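Local coordinates for uncharacterized LolA superfamily protein NE2245 (Nitrosomonas europaea ATCC 19718, PDB 3BUU) that is of unknown function but may bind lipid or lipoprotein acyl chains, as periplasmic lipoprotein carriers of the LolA type do, at residues 95-98 with 99-103. Residues are numbered along the deposited sequence; the frame is centred on the assembly and turned at random.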
loop_
_atom_site.group_PDB
_atom_site.type_symbol
_atom_site.label_atom_id
_atom_site.label_comp_id
_atom_site.label_asym_id
_atom_site.label_seq_id
_atom_site.Cartn_x
_atom_site.Cartn_y
_atom_site.Cartn_z
ATOM N N GLN A 95 -11.264 -1.113 -2.887
ATOM C CA GLN A 95 -12.078 -0.080 -2.323
ATOM C C GLN A 95 -11.286 0.947 -1.527
ATOM O O GLN A 95 -10.128 0.746 -1.195
ATOM C CB GLN A 95 -13.211 -0.700 -1.544
ATOM C CG GLN A 95 -14.329 -1.085 -2.523
ATOM C CD GLN A 95 -15.488 -1.701 -1.854
ATOM O OE1 GLN A 95 -15.341 -2.631 -1.049
ATOM N NE2 GLN A 95 -16.680 -1.191 -2.181
ATOM N N ARG A 96 -11.943 2.056 -1.248
ATOM C CA ARG A 96 -11.270 3.216 -0.676
ATOM C C ARG A 96 -11.125 3.071 0.812
ATOM O O ARG A 96 -12.084 2.729 1.538
ATOM C CB ARG A 96 -12.040 4.482 -1.018
ATOM C CG ARG A 96 -12.345 4.576 -2.517
ATOM C CD ARG A 96 -13.046 5.856 -2.953
ATOM N NE ARG A 96 -12.131 6.967 -3.026
ATOM C CZ ARG A 96 -11.386 7.245 -4.099
ATOM N NH1 ARG A 96 -11.440 6.506 -5.216
ATOM N NH2 ARG A 96 -10.595 8.272 -4.053
ATOM N N LEU A 97 -9.914 3.329 1.309
ATOM C CA LEU A 97 -9.630 3.431 2.728
ATOM C C LEU A 97 -9.952 4.857 3.173
ATOM O O LEU A 97 -10.932 5.085 3.887
ATOM C CB LEU A 97 -8.169 3.027 2.997
ATOM C CG LEU A 97 -7.769 3.078 4.464
ATOM C CD1 LEU A 97 -8.347 1.914 5.253
ATOM C CD2 LEU A 97 -6.287 3.126 4.544
ATOM N N THR A 98 -9.131 5.806 2.757
ATOM C CA THR A 98 -9.336 7.215 3.044
ATOM C C THR A 98 -8.611 8.005 1.955
ATOM O O THR A 98 -7.563 7.551 1.464
ATOM C CB THR A 98 -8.848 7.575 4.458
ATOM O OG1 THR A 98 -9.149 8.926 4.696
ATOM C CG2 THR A 98 -7.370 7.377 4.616
ATOM N N GLY A 99 -9.145 9.157 1.576
ATOM C CA GLY A 99 -8.454 9.979 0.615
ATOM C C GLY A 99 -8.139 9.213 -0.655
ATOM O O GLY A 99 -9.022 8.563 -1.201
ATOM N N GLN A 100 -6.897 9.315 -1.097
ATOM C CA GLN A 100 -6.442 8.670 -2.308
ATOM C C GLN A 100 -5.841 7.298 -2.055
ATOM O O GLN A 100 -5.137 6.783 -2.910
ATOM C CB GLN A 100 -5.419 9.582 -3.005
ATOM C CG GLN A 100 -6.050 10.841 -3.510
ATOM C CD GLN A 100 -7.094 10.527 -4.551
ATOM O OE1 GLN A 100 -6.790 9.925 -5.560
ATOM N NE2 GLN A 100 -8.339 10.976 -4.328
ATOM N N VAL A 101 -6.125 6.708 -0.881
ATOM C CA VAL A 101 -5.535 5.443 -0.466
ATOM C C VAL A 101 -6.563 4.344 -0.559
ATOM O O VAL A 101 -7.667 4.476 -0.002
ATOM C CB VAL A 101 -4.981 5.573 0.953
ATOM C CG1 VAL A 101 -4.228 4.300 1.345
ATOM C CG2 VAL A 101 -4.041 6.799 1.059
ATOM N N ALA A 102 -6.237 3.265 -1.267
ATOM C CA ALA A 102 -7.094 2.067 -1.370
ATOM C C ALA A 102 -6.762 1.143 -0.191
ATOM O O ALA A 102 -5.657 1.152 0.340
ATOM C CB ALA A 102 -6.823 1.368 -2.655
ATOM N N ASN A 103 -7.701 0.269 0.160
ATOM C CA ASN A 103 -7.433 -0.725 1.201
ATOM C C ASN A 103 -6.144 -1.498 0.941
ATOM O O ASN A 103 -5.336 -1.690 1.845
ATOM C CB ASN A 103 -8.609 -1.688 1.290
ATOM C CG ASN A 103 -9.839 -1.056 1.920
ATOM O OD1 ASN A 103 -9.727 -0.186 2.775
ATOM N ND2 ASN A 103 -11.009 -1.515 1.492
HETATM O O HOH W 1 -11.773 8.650 -0.688
HETATM O O HOH W 2 -8.400 8.209 -6.771
#
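Asn103 N donates to Gln95 O at 2.8 Å, a nearly straight bond. Farther round the loop, Val101 O receives Leu97 N at 2.8 Å and, more weakly, Thr98 N, while Val101 N returns a bond of 2.9 Å to Thr98 O and closes the turn. Arg96 bends at chi3 (77°) and brings its guanidinium back along the loop: NH2 makes a weak bond to Gly99 O at 3.3 Å, and one water joins NE to the same carbonyl. A second water, weakly held by NH2, donates to Gln100 OE1. Gln100 runs beside the arginine, its amide plane turned 60° from the guanidinium and its NE2 at the guanidinium edge without bonding to it; that NE2 is instead taken by Glu201. The Asn103 side chain crosses Leu97 at a slant, its OD1 3.5 Å from Leu97 CD1 and also against Leu97 CB, while ND2 bonds to Ser92 O. With an alanine at Asn103, Ser92 O would probably lose this donor and a gap would be likely to open beside the Leu97 side chain. With CG anti to the backbone N (chi1 -179°), Leu97 runs alongside Val101, Leu97 CD2 meeting Val101 CG1 at 4.0 Å; both also touch Ile32 of strand 26-36, and Leu97 and Thr98 reach Tyr46 of strand 39-51. Gly99, with its positive phi, follows Thr98 in a type II' turn from Thr98 to Val101. Leu97 and Thr98 together oppose Val101 in a classic beta bulge, forming a short, bulged beta hairpin packed against the curved antiparallel strands of this LolA-like fold.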